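Long-range contacts in inositol-1,4,5-trisphosphate 5-phosphatase 1 (Schizosaccharomyces pombe, PDB 1I9Z), which removes the 5-phosphate from soluble and lipid inositol phosphates, controlling cellular phosphoinositide levels and acting in membrane trafficking and signalling: residues A[17-22]-A[318-323]; A[41-46]-A[301-306]. One frame throughout, in Å; residues are numbered along the deposited sequence.

Contact 1 of 2, residues A[17-22]-A[318-323]; sequences NEFSEH and VKVDRE
The carbonyl oxygen of Lys319 is gripped twice: Glu21 N donates to it in the carbonyl plane at 3.0 Å, and a water donates from 2.6 Å. That water also donates to Glu21 OE1, so it ties the glutamate side chain back to the opposite strand. Lys319 N returns a bond to Glu21 O, 2.8 Å long and nearly along the C=O axis, which makes Glu21 and Lys319 the hydrogen-bonded pair of an antiparallel ladder. Their side chains run alongside each other on one face of the sheet; Glu21 OE1 lies against Lys319 CD, but NZ is 4.5 Å from it, beyond a salt bridge.

The other face carries Ser20, His22, Val318 and Val320. Val318 CG1, anti to its backbone N (chi1 -174°), sits over one face of the His22 imidazole in a CH-pi contact, and CG2 presses on CD2 and NE2, both at 3.2 Å. Past the ladder, Asp321 N closes on Phe19 O at 2.8 Å from above the carbonyl plane, while Val320 CG1 meets the edge of the Phe19 ring at CD1.

Asp321 then N-caps helix 322-343 through OD1 to Lys324 N, and Phe19 packs on Lys325 and Leu328 of that helix. On the far flank of strand 309-320, Val318 N hydrogen-bonds to Thr158 OG1 and Val320 N to Asp157 OD1, at the start of strand 158-166 of the five-stranded sheet.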
loop_
_atom_site.group_PDB
_atom_site.type_symbol
_atom_site.label_atom_id
_atom_site.label_comp_id
_atom_site.label_asym_id
_atom_site.label_seq_id
_atom_site.Cartn_x
_atom_site.Cartn_y
_atom_site.Cartn_z
ATOM N N ASN A 17 10.711 9.056 -25.987
ATOM C CA ASN A 17 11.166 10.301 -25.410
ATOM C C ASN A 17 10.614 11.488 -26.188
ATOM O O ASN A 17 10.683 12.622 -25.723
ATOM C CB ASN A 17 12.693 10.341 -25.395
ATOM C CG ASN A 17 13.287 10.615 -26.781
ATOM O OD1 ASN A 17 13.034 9.873 -27.745
ATOM N ND2 ASN A 17 14.080 11.690 -26.888
ATOM N N GLU A 18 10.055 11.232 -27.367
ATOM C CA GLU A 18 9.509 12.314 -28.183
ATOM C C GLU A 18 8.100 12.713 -27.805
ATOM O O GLU A 18 7.673 13.817 -28.133
ATOM C CB GLU A 18 9.540 11.951 -29.679
ATOM C CG GLU A 18 10.908 12.172 -30.345
ATOM C CD GLU A 18 11.136 11.307 -31.574
ATOM O OE1 GLU A 18 10.357 11.393 -32.552
ATOM O OE2 GLU A 18 12.111 10.532 -31.550
ATOM N N PHE A 19 7.365 11.825 -27.138
ATOM C CA PHE A 19 5.998 12.155 -26.734
ATOM C C PHE A 19 5.699 11.760 -25.277
ATOM O O PHE A 19 4.542 11.663 -24.896
ATOM C CB PHE A 19 4.990 11.492 -27.692
ATOM C CG PHE A 19 5.192 10.007 -27.860
ATOM C CD1 PHE A 19 4.654 9.104 -26.944
ATOM C CD2 PHE A 19 5.933 9.508 -28.924
ATOM C CE1 PHE A 19 4.848 7.723 -27.088
ATOM C CE2 PHE A 19 6.136 8.127 -29.081
ATOM C CZ PHE A 19 5.590 7.236 -28.158
ATOM N N SER A 20 6.756 11.562 -24.489
ATOM C CA SER A 20 6.668 11.166 -23.088
ATOM C C SER A 20 7.673 11.886 -22.216
ATOM O O SER A 20 8.808 12.149 -22.635
ATOM C CB SER A 20 6.970 9.677 -22.911
ATOM O OG SER A 20 6.288 8.901 -23.843
ATOM N N GLU A 21 7.256 12.162 -20.981
ATOM C CA GLU A 21 8.095 12.787 -19.962
ATOM C C GLU A 21 7.971 11.830 -18.762
ATOM O O GLU A 21 6.874 11.335 -18.484
ATOM C CB GLU A 21 7.554 14.152 -19.538
ATOM C CG GLU A 21 7.590 15.233 -20.596
ATOM C CD GLU A 21 6.637 16.389 -20.268
ATOM O OE1 GLU A 21 5.448 16.329 -20.662
ATOM O OE2 GLU A 21 7.075 17.356 -19.604
ATOM N N HIS A 22 9.080 11.587 -18.068
ATOM C CA HIS A 22 9.096 10.711 -16.908
ATOM C C HIS A 22 9.506 11.527 -15.701
ATOM O O HIS A 22 10.340 12.422 -15.822
ATOM C CB HIS A 22 10.056 9.541 -17.110
ATOM C CG HIS A 22 9.562 8.524 -18.091
ATOM N ND1 HIS A 22 9.530 8.751 -19.453
ATOM C CD2 HIS A 22 9.094 7.265 -17.911
ATOM C CE1 HIS A 22 9.070 7.675 -20.068
ATOM N NE2 HIS A 22 8.797 6.759 -19.153
ATOM N N VAL A 318 4.723 8.560 -15.842
ATOM C CA VAL A 318 4.882 8.974 -17.239
ATOM C C VAL A 318 3.746 9.875 -17.669
ATOM O O VAL A 318 2.592 9.591 -17.392
ATOM C CB VAL A 318 4.901 7.770 -18.193
ATOM C CG1 VAL A 318 5.216 8.228 -19.638
ATOM C CG2 VAL A 318 5.935 6.760 -17.694
ATOM N N LYS A 319 4.079 10.960 -18.354
ATOM C CA LYS A 319 3.057 11.839 -18.872
ATOM C C LYS A 319 3.225 11.776 -20.404
ATOM O O LYS A 319 4.270 12.169 -20.945
ATOM C CB LYS A 319 3.264 13.256 -18.357
ATOM C CG LYS A 319 2.261 14.230 -18.960
ATOM C CD LYS A 319 2.567 15.645 -18.469
ATOM C CE LYS A 319 1.638 16.715 -19.060
ATOM N NZ LYS A 319 1.908 18.022 -18.375
ATOM N N VAL A 320 2.199 11.271 -21.074
ATOM C CA VAL A 320 2.196 11.089 -22.520
ATOM C C VAL A 320 1.414 12.183 -23.247
ATOM O O VAL A 320 0.286 12.454 -22.891
ATOM C CB VAL A 320 1.536 9.748 -22.894
ATOM C CG1 VAL A 320 1.598 9.530 -24.417
ATOM C CG2 VAL A 320 2.239 8.582 -22.160
ATOM N N ASP A 321 2.028 12.814 -24.251
ATOM C CA ASP A 321 1.342 13.830 -25.079
ATOM C C ASP A 321 0.590 12.937 -26.092
ATOM O O ASP A 321 1.184 12.474 -27.063
ATOM C CB ASP A 321 2.386 14.690 -25.791
ATOM C CG ASP A 321 1.766 15.813 -26.615
ATOM O OD1 ASP A 321 0.682 15.602 -27.204
ATOM O OD2 ASP A 321 2.386 16.896 -26.662
ATOM N N ARG A 322 -0.687 12.657 -25.846
ATOM C CA ARG A 322 -1.458 11.757 -26.712
ATOM C C ARG A 322 -1.622 12.257 -28.138
ATOM O O ARG A 322 -1.627 11.472 -29.095
ATOM C CB ARG A 322 -2.848 11.495 -26.124
ATOM C CG ARG A 322 -2.847 10.865 -24.765
ATOM C CD ARG A 322 -2.382 9.417 -24.816
ATOM N NE ARG A 322 -2.295 8.835 -23.473
ATOM C CZ ARG A 322 -1.858 7.596 -23.205
ATOM N NH1 ARG A 322 -1.462 6.780 -24.187
ATOM N NH2 ARG A 322 -1.812 7.164 -21.939
ATOM N N GLU A 323 -1.780 13.571 -28.257
ATOM C CA GLU A 323 -1.953 14.226 -29.543
ATOM C C GLU A 323 -0.698 13.997 -30.386
ATOM O O GLU A 323 -0.771 13.498 -31.515
ATOM C CB GLU A 323 -2.170 15.721 -29.313
ATOM C CG GLU A 323 -2.632 16.489 -30.531
ATOM C CD GLU A 323 -2.929 17.963 -30.218
ATOM O OE1 GLU A 323 -3.401 18.676 -31.143
ATOM O OE2 GLU A 323 -2.692 18.410 -29.060
HETATM O O HOH W 1 4.391 14.442 -22.292
#

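Contact 2 of 2, residues A[41-46]-A[301-306]; sequences TKLENW and LYYSDH
In this DNase I-like fold, the loop between strands 292-298 and 309-320 packs against the turn that leads into the short helix 44-47. The buried part is apolar and closely packed. The CB of Leu301 is directed toward 41-46, with CG beside its own backbone N, and its two methyls divide the work: CD1 fits between Leu43 CD2 and Trp46 CB, each at 3.9 Å, while CD2 faces Lys42 O and the CB of Asn45. Leu43 and Leu301 cross at about a right angle, meeting through their terminal methyls. Trp46 turns its indole away, anti to the backbone N (chi1 175°), so that NE1 bonds to Ile309 O and the ring meets Tyr32 edge-to-face. Leu43 reaches Leu91 of helix 78-94.

The exposed side is looser at its ends: Asn45 only brushes Leu301 CD2, and the Lys42 chain, bent at chi2 and chi3, turns away to a long, 3.9 Å salt bridge between NZ and Glu44 OE2, although its CB stays 3.2 Å from Tyr303 OH.

Farther along 301-306, Ser304 OG accepts from His306 N in an ST turn and also bonds to Asn33 O; Asp305 between them touches the bound inositol bisphosphate. The polar link across the contact comes from Tyr303, whose ring has Lys42 O in plane at its edge, Lys42 being the centre of an inverse gamma turn: its OH donates to Lys42 O at 2.7 Å, in the carbonyl plane and on a lone pair.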
loop_
_atom_site.group_PDB
_atom_site.type_symbol
_atom_site.label_atom_id
_atom_site.label_comp_id
_atom_site.label_asym_id
_atom_site.label_seq_id
_atom_site.Cartn_x
_atom_site.Cartn_y
_atom_site.Cartn_z
ATOM N N THR A 41 -2.010 14.053 17.496
ATOM C CA THR A 41 -1.069 14.521 16.495
ATOM C C THR A 41 0.319 14.083 16.931
ATOM O O THR A 41 1.284 14.371 16.257
ATOM C CB THR A 41 -1.027 16.065 16.428
ATOM O OG1 THR A 41 -0.786 16.555 17.757
ATOM C CG2 THR A 41 -2.377 16.621 15.976
ATOM N N LYS A 42 0.430 13.388 18.041
ATOM C CA LYS A 42 1.770 12.996 18.499
ATOM C C LYS A 42 2.195 11.707 17.775
ATOM O O LYS A 42 2.349 10.664 18.401
ATOM C CB LYS A 42 1.794 12.756 20.015
ATOM C CG LYS A 42 1.372 13.972 20.850
ATOM C CD LYS A 42 2.490 14.951 20.938
ATOM C CE LYS A 42 2.556 15.853 19.727
ATOM N NZ LYS A 42 3.383 17.098 20.031
ATOM N N LEU A 43 2.469 11.860 16.486
ATOM C CA LEU A 43 2.875 10.742 15.607
ATOM C C LEU A 43 4.144 11.033 14.857
ATOM O O LEU A 43 4.454 10.394 13.840
ATOM C CB LEU A 43 1.762 10.548 14.568
ATOM C CG LEU A 43 0.311 10.480 15.070
ATOM C CD1 LEU A 43 -0.665 10.478 13.871
ATOM C CD2 LEU A 43 0.112 9.179 15.892
ATOM N N GLU A 44 4.902 12.045 15.286
ATOM C CA GLU A 44 6.094 12.433 14.513
ATOM C C GLU A 44 7.055 11.282 14.163
ATOM O O GLU A 44 7.611 11.241 13.062
ATOM C CB GLU A 44 6.882 13.521 15.300
ATOM C CG GLU A 44 5.981 14.583 16.038
ATOM C CD GLU A 44 5.003 14.072 17.176
ATOM O OE1 GLU A 44 5.330 13.265 18.122
ATOM O OE2 GLU A 44 3.840 14.558 17.110
ATOM N N ASN A 45 7.293 10.420 15.129
ATOM C CA ASN A 45 8.231 9.284 14.971
ATOM C C ASN A 45 7.745 8.317 13.912
ATOM O O ASN A 45 8.537 7.584 13.285
ATOM C CB ASN A 45 8.399 8.557 16.321
ATOM C CG ASN A 45 9.202 9.409 17.338
ATOM O OD1 ASN A 45 9.188 9.150 18.575
ATOM N ND2 ASN A 45 9.917 10.444 16.812
ATOM N N TRP A 46 6.440 8.335 13.690
ATOM C CA TRP A 46 5.875 7.423 12.697
ATOM C C TRP A 46 5.834 7.975 11.260
ATOM O O TRP A 46 6.266 7.343 10.292
ATOM C CB TRP A 46 4.484 6.980 13.206
ATOM C CG TRP A 46 3.679 6.109 12.212
ATOM C CD1 TRP A 46 4.149 5.088 11.427
ATOM C CD2 TRP A 46 2.271 6.167 11.993
ATOM N NE1 TRP A 46 3.097 4.477 10.739
ATOM C CE2 TRP A 46 1.932 5.119 11.074
ATOM C CE3 TRP A 46 1.244 6.996 12.501
ATOM C CZ2 TRP A 46 0.631 4.900 10.654
ATOM C CZ3 TRP A 46 -0.039 6.800 12.108
ATOM C CH2 TRP A 46 -0.376 5.743 11.183
ATOM N N LEU A 301 5.927 3.715 18.756
ATOM C CA LEU A 301 4.764 4.446 19.327
ATOM C C LEU A 301 4.099 3.403 20.219
ATOM O O LEU A 301 4.007 2.222 19.836
ATOM C CB LEU A 301 3.748 4.928 18.306
ATOM C CG LEU A 301 4.144 6.134 17.453
ATOM C CD1 LEU A 301 2.886 6.639 16.737
ATOM C CD2 LEU A 301 4.726 7.270 18.392
ATOM N N TYR A 302 3.580 3.827 21.371
ATOM C CA TYR A 302 3.115 2.894 22.391
ATOM C C TYR A 302 1.635 2.978 22.764
ATOM O O TYR A 302 1.220 2.433 23.815
ATOM C CB TYR A 302 3.988 3.181 23.665
ATOM C CG TYR A 302 5.473 2.864 23.487
ATOM C CD1 TYR A 302 6.366 3.794 22.903
ATOM C CD2 TYR A 302 5.964 1.643 23.921
ATOM C CE1 TYR A 302 7.773 3.486 22.760
ATOM C CE2 TYR A 302 7.316 1.295 23.788
ATOM C CZ TYR A 302 8.212 2.240 23.201
ATOM O OH TYR A 302 9.538 1.936 23.083
ATOM N N TYR A 303 0.838 3.626 21.901
ATOM C CA TYR A 303 -0.567 3.817 22.216
ATOM C C TYR A 303 -1.401 2.580 22.078
ATOM O O TYR A 303 -2.505 2.525 22.610
ATOM C CB TYR A 303 -1.192 4.871 21.292
ATOM C CG TYR A 303 -0.370 6.116 21.193
ATOM C CD1 TYR A 303 -0.095 6.698 19.965
ATOM C CD2 TYR A 303 0.128 6.741 22.359
ATOM C CE1 TYR A 303 0.694 7.890 19.867
ATOM C CE2 TYR A 303 0.859 7.922 22.269
ATOM C CZ TYR A 303 1.144 8.488 21.032
ATOM O OH TYR A 303 1.886 9.677 20.924
ATOM N N SER A 304 -0.863 1.603 21.354
ATOM C CA SER A 304 -1.617 0.387 21.017
ATOM C C SER A 304 -0.851 -0.889 21.404
ATOM O O SER A 304 0.284 -0.804 21.909
ATOM C CB SER A 304 -1.864 0.411 19.467
ATOM O OG SER A 304 -2.470 -0.818 19.010
ATOM N N ASP A 305 -1.498 -2.051 21.226
ATOM C CA ASP A 305 -0.786 -3.304 21.477
ATOM C C ASP A 305 -0.020 -3.693 20.189
ATOM O O ASP A 305 0.706 -4.681 20.163
ATOM C CB ASP A 305 -1.735 -4.412 21.943
ATOM C CG ASP A 305 -2.922 -4.608 21.019
ATOM O OD1 ASP A 305 -3.159 -3.880 20.016
ATOM O OD2 ASP A 305 -3.626 -5.568 21.347
ATOM N N HIS A 306 -0.152 -2.913 19.123
ATOM C CA HIS A 306 0.689 -3.106 17.926
ATOM C C HIS A 306 1.602 -1.902 17.755
ATOM O O HIS A 306 1.254 -0.779 18.164
ATOM C CB HIS A 306 -0.101 -3.112 16.606
ATOM C CG HIS A 306 -0.992 -4.290 16.439
ATOM N ND1 HIS A 306 -0.894 -5.157 15.363
ATOM C CD2 HIS A 306 -2.058 -4.696 17.160
ATOM C CE1 HIS A 306 -1.881 -6.042 15.430
ATOM N NE2 HIS A 306 -2.605 -5.781 16.514
#

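Overall arrangement
The two contacts lie on opposite sides of the chain's centre, their centres about 42 Å apart and their nearest atoms about 26 Å. Along the chain contact 2 is nested inside contact 1: 17-22, 41-46, 301-306, then 318-323. The neighbouring strands 20-33 and 309-320 of the six-stranded sheet connect them. Contact 1 pairs these strands where helix 3-14 leads in and helix 322-343 follows on. Toward the other end, strand 20-33 leads on to 41-46 and 301-306 leads into strand 309-320; of these, 301-306 brings Asp305 to the bound inositol bisphosphate, with calcium about 12 Å from the Tyr303 side chain. Early and late parts of the chain thus meet both far from the ligand and near its pocket.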